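Local atomic coordinates of phosphotriesterase homology protein (Escherichia coli, PDB entry 1BF6), a protein that hydrolyses phosphorylated glyceryl acetates as well as aromatic acetates and propionates, using two zinc ions per subunit in a TIM-barrel fold of the phosphotriesterase family. Residues A[13-18]-A[58-64]; A[25-31]-A[243-249]. All blocks are in the same frame, centred on the assembly; numbering follows the deposited sequence.

Contact 1: residues A[13-18]-A[58-64]; sequences HLHIDL and MGRNAQF. With ZN (zinc ion), chain C.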
ATOM      1  N   HIS A  13       6.433   0.004  -3.677  1.00 10.23           N
ATOM      2  CA  HIS A  13       6.795  -0.989  -4.665  1.00 10.68           C
ATOM      3  C   HIS A  13       8.302  -0.992  -4.717  1.00 11.43           C
ATOM      4  O   HIS A  13       8.904   0.076  -4.808  1.00 10.68           O
ATOM      5  CB  HIS A  13       6.249  -0.627  -6.042  1.00 10.02           C
ATOM      6  CG  HIS A  13       4.763  -0.644  -6.107  1.00  8.71           C
ATOM      7  ND1 HIS A  13       4.015  -1.792  -6.250  1.00  9.26           N
ATOM      8  CD2 HIS A  13       3.872   0.362  -5.946  1.00  4.41           C
ATOM      9  CE1 HIS A  13       2.731  -1.458  -6.160  1.00  6.79           C
ATOM     10  NE2 HIS A  13       2.602  -0.163  -5.977  1.00  6.76           N
ATOM     11  N   LEU A  14       8.904  -2.168  -4.555  1.00 10.38           N
ATOM     12  CA  LEU A  14      10.355  -2.328  -4.637  1.00 11.58           C
ATOM     13  C   LEU A  14      10.688  -2.949  -5.991  1.00 13.36           C
ATOM     14  O   LEU A  14      11.748  -2.691  -6.570  1.00 13.41           O
ATOM     15  CB  LEU A  14      10.869  -3.205  -3.501  1.00 10.93           C
ATOM     16  CG  LEU A  14      10.590  -2.593  -2.126  1.00 11.10           C
ATOM     17  CD1 LEU A  14      11.248  -3.447  -1.062  1.00 13.52           C
ATOM     18  CD2 LEU A  14      11.127  -1.170  -2.082  1.00 10.61           C
ATOM     19  N   HIS A  15       9.795  -3.819  -6.462  1.00 11.89           N
ATOM     20  CA  HIS A  15       9.959  -4.438  -7.757  1.00 11.67           C
ATOM     21  C   HIS A  15       8.591  -4.602  -8.388  1.00 12.57           C
ATOM     22  O   HIS A  15       7.797  -5.457  -7.988  1.00  9.66           O
ATOM     23  CB  HIS A  15      10.675  -5.785  -7.691  1.00 12.34           C
ATOM     24  CG  HIS A  15      10.881  -6.405  -9.039  1.00 13.28           C
ATOM     25  ND1 HIS A  15       9.833  -6.805  -9.840  1.00 13.34           N
ATOM     26  CD2 HIS A  15      12.011  -6.662  -9.742  1.00 13.62           C
ATOM     27  CE1 HIS A  15      10.307  -7.282 -10.979  1.00 13.00           C
ATOM     28  NE2 HIS A  15      11.625  -7.207 -10.945  1.00 15.44           N
ATOM     29  N   ILE A  16       8.318  -3.732  -9.349  1.00 11.21           N
ATOM     30  CA  ILE A  16       7.062  -3.743 -10.070  1.00 13.04           C
ATOM     31  C   ILE A  16       7.391  -3.558 -11.538  1.00 13.60           C
ATOM     32  O   ILE A  16       8.375  -2.893 -11.881  1.00 12.92           O
ATOM     33  CB  ILE A  16       6.098  -2.628  -9.580  1.00 11.80           C
ATOM     34  CG1 ILE A  16       4.793  -2.675 -10.371  1.00  9.71           C
ATOM     35  CG2 ILE A  16       6.759  -1.246  -9.673  1.00 13.27           C
ATOM     36  CD1 ILE A  16       3.713  -1.759  -9.846  1.00 11.60           C
ATOM     37  N   ASP A  17       6.609  -4.203 -12.396  1.00 14.48           N
ATOM     38  CA  ASP A  17       6.816  -4.103 -13.833  1.00 14.61           C
ATOM     39  C   ASP A  17       5.497  -4.019 -14.587  1.00 15.18           C
ATOM     40  O   ASP A  17       4.882  -5.044 -14.891  1.00 17.11           O
ATOM     41  CB  ASP A  17       7.647  -5.291 -14.348  1.00 14.42           C
ATOM     42  CG  ASP A  17       8.085  -5.126 -15.813  1.00 17.67           C
ATOM     43  OD1 ASP A  17       7.707  -4.128 -16.458  1.00 18.22           O
ATOM     44  OD2 ASP A  17       8.821  -5.999 -16.318  1.00 18.15           O
ATOM     45  N   LEU A  18       5.064  -2.791 -14.860  1.00 15.49           N
ATOM     46  CA  LEU A  18       3.846  -2.532 -15.621  1.00 15.72           C
ATOM     47  C   LEU A  18       4.260  -1.969 -16.990  1.00 17.56           C
ATOM     48  O   LEU A  18       3.457  -1.328 -17.681  1.00 16.72           O
ATOM     49  CB  LEU A  18       2.954  -1.514 -14.905  1.00 17.10           C
ATOM     50  CG  LEU A  18       2.400  -1.877 -13.527  1.00 17.83           C
ATOM     51  CD1 LEU A  18       1.335  -0.868 -13.143  1.00 18.09           C
ATOM     52  CD2 LEU A  18       1.817  -3.284 -13.547  1.00 17.56           C
ATOM     53  N   MET A  58       1.438  -7.897 -11.476  1.00 11.55           N
ATOM     54  CA  MET A  58       1.854  -6.506 -11.516  1.00 10.40           C
ATOM     55  C   MET A  58       3.372  -6.553 -11.708  1.00 10.41           C
ATOM     56  O   MET A  58       4.032  -5.517 -11.827  1.00 12.16           O
ATOM     57  CB  MET A  58       1.516  -5.788 -10.202  1.00  9.14           C
ATOM     58  CG  MET A  58       0.067  -5.341 -10.076  1.00  9.69           C
ATOM     59  SD  MET A  58      -0.345  -4.798  -8.400  1.00  9.58           S
ATOM     60  CE  MET A  58       0.296  -3.084  -8.427  1.00  6.70           C
ATOM     61  N   GLY A  59       3.925  -7.760 -11.746  1.00  9.41           N
ATOM     62  CA  GLY A  59       5.356  -7.912 -11.937  1.00  8.89           C
ATOM     63  C   GLY A  59       6.148  -8.143 -10.664  1.00 11.00           C
ATOM     64  O   GLY A  59       7.323  -7.761 -10.584  1.00  9.69           O
ATOM     65  N   ARG A  60       5.515  -8.779  -9.674  1.00  8.77           N
ATOM     66  CA  ARG A  60       6.176  -9.076  -8.405  1.00  8.22           C
ATOM     67  C   ARG A  60       7.394  -9.973  -8.628  1.00  9.14           C
ATOM     68  O   ARG A  60       7.433 -10.774  -9.564  1.00  9.89           O
ATOM     69  CB  ARG A  60       5.189  -9.766  -7.444  1.00  8.28           C
ATOM     70  CG  ARG A  60       5.725 -10.031  -6.016  1.00  8.23           C
ATOM     71  CD  ARG A  60       4.714 -10.846  -5.182  1.00  9.67           C
ATOM     72  NE  ARG A  60       4.577 -12.203  -5.713  1.00  8.13           N
ATOM     73  CZ  ARG A  60       3.463 -12.933  -5.665  1.00 10.55           C
ATOM     74  NH1 ARG A  60       2.363 -12.461  -5.093  1.00  8.25           N
ATOM     75  NH2 ARG A  60       3.435 -14.117  -6.260  1.00  8.64           N
ATOM     76  N   ASN A  61       8.383  -9.837  -7.751  1.00  7.70           N
ATOM     77  CA  ASN A  61       9.598 -10.629  -7.816  1.00  9.32           C
ATOM     78  C   ASN A  61      10.042 -10.907  -6.390  1.00 10.13           C
ATOM     79  O   ASN A  61      10.789 -10.118  -5.796  1.00  8.48           O
ATOM     80  CB  ASN A  61      10.690  -9.863  -8.563  1.00 10.55           C
ATOM     81  CG  ASN A  61      11.855 -10.737  -8.957  1.00 12.24           C
ATOM     82  OD1 ASN A  61      12.375 -10.602 -10.062  1.00 18.46           O
ATOM     83  ND2 ASN A  61      12.297 -11.618  -8.062  1.00 11.29           N
ATOM     84  N   ALA A  62       9.598 -12.042  -5.854  1.00  9.23           N
ATOM     85  CA  ALA A  62       9.926 -12.442  -4.493  1.00  9.11           C
ATOM     86  C   ALA A  62      11.429 -12.528  -4.227  1.00  9.70           C
ATOM     87  O   ALA A  62      11.898 -12.080  -3.185  1.00 10.56           O
ATOM     88  CB  ALA A  62       9.247 -13.785  -4.156  1.00 10.58           C
ATOM     89  N   GLN A  63      12.188 -13.071  -5.175  1.00  8.03           N
ATOM     90  CA  GLN A  63      13.627 -13.209  -4.990  1.00 10.24           C
ATOM     91  C   GLN A  63      14.308 -11.850  -4.824  1.00 10.96           C
ATOM     92  O   GLN A  63      15.163 -11.676  -3.952  1.00 10.65           O
ATOM     93  CB  GLN A  63      14.256 -13.983  -6.144  1.00  9.81           C
ATOM     94  CG  GLN A  63      15.662 -14.426  -5.846  1.00 13.48           C
ATOM     95  CD  GLN A  63      15.741 -15.285  -4.602  1.00 15.18           C
ATOM     96  OE1 GLN A  63      15.128 -16.352  -4.535  1.00 20.11           O
ATOM     97  NE2 GLN A  63      16.478 -14.821  -3.602  1.00 14.39           N
ATOM     98  N   PHE A  64      13.873 -10.889  -5.632  1.00 12.36           N
ATOM     99  CA  PHE A  64      14.396  -9.525  -5.607  1.00 11.95           C
ATOM    100  C   PHE A  64      14.176  -8.926  -4.226  1.00 12.62           C
ATOM    101  O   PHE A  64      15.055  -8.246  -3.688  1.00 10.93           O
ATOM    102  CB  PHE A  64      13.647  -8.697  -6.649  1.00 13.41           C
ATOM    103  CG  PHE A  64      14.191  -7.309  -6.848  1.00 13.48           C
ATOM    104  CD1 PHE A  64      13.838  -6.272  -5.989  1.00 14.79           C
ATOM    105  CD2 PHE A  64      15.002  -7.025  -7.946  1.00 15.55           C
ATOM    106  CE1 PHE A  64      14.281  -4.971  -6.225  1.00 16.12           C
ATOM    107  CE2 PHE A  64      15.448  -5.731  -8.191  1.00 16.94           C
ATOM    108  CZ  PHE A  64      15.088  -4.709  -7.334  1.00 15.97           C
TER
HETATM  109 ZN    ZN C   1       0.883   1.062  -5.498  1.00 12.00          ZN
HETATM  110  O   HOH W   1       8.046  -7.354  -6.049  1.00 10.83           O
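Beside the zinc site of the barrel, the loop and short strand after strand 7-12 (residues 13-18) pack against residues 58-64, the last part of the loop after strand 47-52 with the start of helix 62-72. The backbones come closest at Asp17 and Gly59, with CA atoms 4.5 Å apart, and there Asp17 N donates to Met58 O (2.9 Å, 160° at the hydrogen). A second link, His15 ND1 to Gly59 O at 2.8 Å, is weak because its angle is only 124°. Gly59 has phi/psi of 99/30, and an ideal CB on it would lie 2.6 Å from Asp17 N, so steric room and backbone conformation both call for glycine. In a (beta/alpha)8 barrel the metal site lies at the C-terminal ends of the strands, and these two loops leave neighbouring parallel strands at that end. His13 NE2 binds zinc at 2.2 Å, together with His11, Glu124 and Asp242, while its ND1 is hydrogen-bonded to Thr54. Met58 CE reaches His13 CE1 at 3.7 Å and Ile16 CD1 at 3.9 Å. Farther along, the His15 edge meets the Phe64 face in a T-shaped pair (centroids 4.9 Å apart, planes at 65°), and Asn61 CB sits 3.4 Å from the His15 centroid, 7° off the normal, a CH-pi contact. A water joins His15 O (2.7 Å) to Asn61 N (3.0 Å).

Contact 2: residues A[25-31]-A[243-249]; sequences VDCRLDQ and ITRRSHL. With SO4 (sulfate ion), chain F.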
ATOM      1  N   VAL A  25       9.583   1.765 -20.199  1.00 16.78           N
ATOM      2  CA  VAL A  25      10.572   1.159 -19.309  1.00 18.31           C
ATOM      3  C   VAL A  25      10.654   1.863 -17.929  1.00 16.73           C
ATOM      4  O   VAL A  25      11.187   1.299 -16.971  1.00 16.92           O
ATOM      5  CB  VAL A  25      11.971   1.107 -19.999  1.00 19.63           C
ATOM      6  CG1 VAL A  25      12.506   2.526 -20.241  1.00 20.97           C
ATOM      7  CG2 VAL A  25      12.947   0.268 -19.178  1.00 19.33           C
ATOM      8  N   ASP A  26      10.111   3.078 -17.831  1.00 16.05           N
ATOM      9  CA  ASP A  26      10.108   3.828 -16.574  1.00 14.85           C
ATOM     10  C   ASP A  26       9.249   3.059 -15.556  1.00 16.38           C
ATOM     11  O   ASP A  26       9.534   3.053 -14.349  1.00 13.50           O
ATOM     12  CB  ASP A  26       9.526   5.234 -16.788  1.00 14.25           C
ATOM     13  CG  ASP A  26       9.836   6.184 -15.634  1.00 12.83           C
ATOM     14  OD1 ASP A  26      10.896   6.020 -15.008  1.00 15.00           O
ATOM     15  OD2 ASP A  26       9.030   7.096 -15.358  1.00 13.06           O
ATOM     16  N   CYS A  27       8.211   2.402 -16.075  1.00 16.01           N
ATOM     17  CA  CYS A  27       7.281   1.603 -15.281  1.00 16.11           C
ATOM     18  C   CYS A  27       7.835   0.229 -14.865  1.00 16.27           C
ATOM     19  O   CYS A  27       7.127  -0.569 -14.238  1.00 15.61           O
ATOM     20  CB  CYS A  27       5.958   1.458 -16.031  1.00 16.67           C
ATOM     21  SG  CYS A  27       5.160   3.030 -16.317  1.00 18.75           S
ATOM     22  N   ARG A  28       9.078  -0.049 -15.250  1.00 13.31           N
ATOM     23  CA  ARG A  28       9.752  -1.279 -14.870  1.00 14.79           C
ATOM     24  C   ARG A  28      10.722  -0.932 -13.730  1.00 14.14           C
ATOM     25  O   ARG A  28      11.928  -0.721 -13.951  1.00 13.12           O
ATOM     26  CB  ARG A  28      10.509  -1.899 -16.056  1.00 14.49           C
ATOM     27  CG  ARG A  28      11.278  -3.169 -15.700  1.00 18.04           C
ATOM     28  CD  ARG A  28      11.450  -4.115 -16.896  1.00 22.43           C
ATOM     29  NE  ARG A  28      12.228  -3.553 -18.003  1.00 26.55           N
ATOM     30  CZ  ARG A  28      13.562  -3.518 -18.056  1.00 28.51           C
ATOM     31  NH1 ARG A  28      14.299  -4.004 -17.058  1.00 27.05           N
ATOM     32  NH2 ARG A  28      14.165  -3.022 -19.129  1.00 25.74           N
ATOM     33  N   LEU A  29      10.180  -0.827 -12.517  1.00 12.84           N
ATOM     34  CA  LEU A  29      10.990  -0.499 -11.340  1.00 12.85           C
ATOM     35  C   LEU A  29      11.680  -1.772 -10.853  1.00 13.93           C
ATOM     36  O   LEU A  29      11.115  -2.536 -10.068  1.00 14.30           O
ATOM     37  CB  LEU A  29      10.103   0.108 -10.245  1.00 13.15           C
ATOM     38  CG  LEU A  29      10.805   0.578  -8.970  1.00 13.51           C
ATOM     39  CD1 LEU A  29      11.688   1.788  -9.274  1.00 13.48           C
ATOM     40  CD2 LEU A  29       9.763   0.938  -7.938  1.00 14.32           C
ATOM     41  N   ASP A  30      12.905  -1.994 -11.331  1.00 13.68           N
ATOM     42  CA  ASP A  30      13.667  -3.187 -10.982  1.00 13.78           C
ATOM     43  C   ASP A  30      15.177  -2.948 -10.885  1.00 13.29           C
ATOM     44  O   ASP A  30      15.965  -3.879 -11.062  1.00 11.52           O
ATOM     45  CB  ASP A  30      13.401  -4.289 -12.023  1.00 15.22           C
ATOM     46  CG  ASP A  30      13.969  -3.955 -13.416  1.00 18.66           C
ATOM     47  OD1 ASP A  30      14.300  -2.776 -13.698  1.00 17.75           O
ATOM     48  OD2 ASP A  30      14.087  -4.889 -14.241  1.00 16.11           O
ATOM     49  N   GLN A  31      15.578  -1.708 -10.621  1.00 12.40           N
ATOM     50  CA  GLN A  31      16.998  -1.377 -10.528  1.00 12.66           C
ATOM     51  C   GLN A  31      17.516  -1.677  -9.132  1.00 12.92           C
ATOM     52  O   GLN A  31      17.466  -0.843  -8.228  1.00 14.50           O
ATOM     53  CB  GLN A  31      17.215   0.073 -10.934  1.00 10.20           C
ATOM     54  CG  GLN A  31      16.682   0.353 -12.341  1.00 12.32           C
ATOM     55  CD  GLN A  31      16.982   1.753 -12.831  1.00 13.35           C
ATOM     56  OE1 GLN A  31      16.383   2.722 -12.377  1.00 11.12           O
ATOM     57  NE2 GLN A  31      17.898   1.862 -13.790  1.00 13.80           N
ATOM     58  N   ILE A 243       6.001   4.650  -4.434  1.00  9.67           N
ATOM     59  CA  ILE A 243       7.010   4.742  -5.502  1.00 10.95           C
ATOM     60  C   ILE A 243       6.681   3.634  -6.520  1.00 11.55           C
ATOM     61  O   ILE A 243       6.454   2.478  -6.135  1.00 10.65           O
ATOM     62  CB  ILE A 243       8.450   4.547  -4.958  1.00 10.72           C
ATOM     63  CG1 ILE A 243       8.829   5.696  -4.011  1.00 14.41           C
ATOM     64  CG2 ILE A 243       9.446   4.430  -6.098  1.00  9.31           C
ATOM     65  CD1 ILE A 243       8.731   7.074  -4.632  1.00 13.96           C
ATOM     66  N   THR A 244       6.652   4.001  -7.801  1.00 10.54           N
ATOM     67  CA  THR A 244       6.306   3.067  -8.875  1.00 11.43           C
ATOM     68  C   THR A 244       7.184   3.168 -10.132  1.00 12.94           C
ATOM     69  O   THR A 244       7.154   2.272 -10.971  1.00 10.95           O
ATOM     70  CB  THR A 244       4.845   3.297  -9.351  1.00 11.54           C
ATOM     71  OG1 THR A 244       4.700   4.643  -9.824  1.00 13.04           O
ATOM     72  CG2 THR A 244       3.832   3.064  -8.227  1.00  7.73           C
ATOM     73  N   ARG A 245       7.965   4.242 -10.253  1.00 11.65           N
ATOM     74  CA  ARG A 245       8.800   4.463 -11.439  1.00 12.04           C
ATOM     75  C   ARG A 245      10.276   4.671 -11.175  1.00 11.48           C
ATOM     76  O   ARG A 245      10.668   5.122 -10.103  1.00  8.62           O
ATOM     77  CB  ARG A 245       8.290   5.690 -12.187  1.00 14.73           C
ATOM     78  CG  ARG A 245       6.875   5.559 -12.700  1.00 20.04           C
ATOM     79  CD  ARG A 245       6.389   6.893 -13.197  1.00 24.51           C
ATOM     80  NE  ARG A 245       5.127   6.780 -13.918  1.00 28.71           N
ATOM     81  CZ  ARG A 245       4.977   7.104 -15.199  1.00 32.92           C
ATOM     82  NH1 ARG A 245       6.017   7.550 -15.902  1.00 32.80           N
ATOM     83  NH2 ARG A 245       3.776   7.033 -15.765  1.00 33.27           N
ATOM     84  N   ARG A 246      11.097   4.350 -12.171  1.00 11.14           N
ATOM     85  CA  ARG A 246      12.547   4.542 -12.067  1.00 11.90           C
ATOM     86  C   ARG A 246      12.836   6.040 -11.859  1.00 11.13           C
ATOM     87  O   ARG A 246      13.728   6.405 -11.092  1.00 12.05           O
ATOM     88  CB  ARG A 246      13.253   4.062 -13.342  1.00 11.49           C
ATOM     89  CG  ARG A 246      13.144   2.570 -13.601  1.00 13.51           C
ATOM     90  CD  ARG A 246      13.765   2.206 -14.948  1.00 16.10           C
ATOM     91  NE  ARG A 246      14.019   0.771 -15.086  1.00 14.98           N
ATOM     92  CZ  ARG A 246      14.874   0.243 -15.961  1.00 16.94           C
ATOM     93  NH1 ARG A 246      15.561   1.032 -16.782  1.00 16.33           N
ATOM     94  NH2 ARG A 246      15.051  -1.069 -16.015  1.00 14.49           N
ATOM     95  N   SER A 247      12.038   6.892 -12.500  1.00 11.38           N
ATOM     96  CA  SER A 247      12.214   8.338 -12.399  1.00 11.85           C
ATOM     97  C   SER A 247      11.922   8.894 -11.004  1.00 11.80           C
ATOM     98  O   SER A 247      12.198  10.063 -10.723  1.00 11.02           O
ATOM     99  CB  SER A 247      11.397   9.075 -13.476  1.00 11.71           C
ATOM    100  OG  SER A 247      10.002   8.863 -13.356  1.00 13.82           O
ATOM    101  N   HIS A 248      11.351   8.058 -10.137  1.00 11.05           N
ATOM    102  CA  HIS A 248      11.062   8.452  -8.756  1.00 11.23           C
ATOM    103  C   HIS A 248      12.314   8.271  -7.875  1.00  9.42           C
ATOM    104  O   HIS A 248      12.422   8.870  -6.804  1.00 11.08           O
ATOM    105  CB  HIS A 248       9.910   7.611  -8.171  1.00  9.65           C
ATOM    106  CG  HIS A 248       8.575   7.860  -8.806  1.00 14.13           C
ATOM    107  ND1 HIS A 248       7.557   6.928  -8.784  1.00 12.20           N
ATOM    108  CD2 HIS A 248       8.071   8.945  -9.441  1.00 13.94           C
ATOM    109  CE1 HIS A 248       6.484   7.429  -9.368  1.00 14.25           C
ATOM    110  NE2 HIS A 248       6.770   8.653  -9.777  1.00 16.18           N
ATOM    111  N   LEU A 249      13.231   7.415  -8.317  1.00  9.23           N
ATOM    112  CA  LEU A 249      14.463   7.124  -7.594  1.00 10.55           C
ATOM    113  C   LEU A 249      15.436   8.308  -7.645  1.00 11.96           C
ATOM    114  O   LEU A 249      15.515   9.009  -8.648  1.00 12.08           O
ATOM    115  CB  LEU A 249      15.126   5.875  -8.174  1.00 10.31           C
ATOM    116  CG  LEU A 249      14.249   4.605  -8.241  1.00 12.27           C
ATOM    117  CD1 LEU A 249      15.102   3.434  -8.726  1.00  9.61           C
ATOM    118  CD2 LEU A 249      13.630   4.300  -6.882  1.00  9.52           C
TER
HETATM  119  S   SO4 F 295       2.106   6.937 -11.210  1.00 55.95           S
HETATM  120  O1  SO4 F 295       2.075   7.586 -12.518  1.00 57.18           O
HETATM  121  O2  SO4 F 295       2.600   5.505 -11.378  1.00 55.43           O
HETATM  122  O3  SO4 F 295       3.068   7.636 -10.209  1.00 55.38           O
HETATM  123  O4  SO4 F 295       0.711   6.989 -10.590  1.00 56.19           O
HETATM  124  O   HOH W   2       5.446   0.615 -12.320  1.00 18.29           O
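Arg246 lays its guanidinium between Val25 O, over one face, and Gln31 CG, over the other, while its edge is held by Arg28 O (from NE, 2.8 Å) and Asp30 OD1 (from NH2, 3.0 Å, a salt bridge). Asp30 OD2 also takes Arg28 NH1 at 3.0 Å, so one carboxylate offsets two guanidinium groups whose donors Arg28 NH1 and Arg246 NH2 lie 3.2 Å apart, unbonded. The loop after strand 237-239, at the catalytic end of the TIM barrel, is joined to the antiparallel sheet of strands 16-17 and 28-29. Asp26 holds Arg245 and the start of the 3-10 segment 246-248: Asp26 O accepts Arg246 N (3.0 Å), OD1 Ser247 N (2.9 Å), and OD2 both Ser247 OG (2.8 Å) and Arg245 NH1 (3.1 Å, a salt bridge). Leu29 supplies the apolar part, its CD1 3.8 Å from Leu249 CD1 and its CD2 4.0 Å from Ile243 CG2. Thr244 OG1 donates to O2 of a sulfate, probably from the crystallisation liquor, at 2.8 Å.

Overall arrangement
Contact 1 is the deeper, its centre about 14 Å from the chain's centre and 5 of 11 touching residues buried, against about 16 Å and 3 of 13 for contact 2. They share the antiparallel sheet, strand 16-17 in contact 1 and 28-29 in contact 2, with probable hydrogen bonds Ile16 N to Leu29 O and Leu18 N to Cys27 O, each 3.1 Å. Contact 1 holds a zinc ligand and relies on backbone fit, rings and apolar packing; contact 2 buries more (660 against 447 Å²) and depends largely on charged side chains, Leu29 adding an apolar part. It only borders the metal site: Thr244, no zinc ligand, has its side chain about 4 Å, nearest atoms, from that of His13.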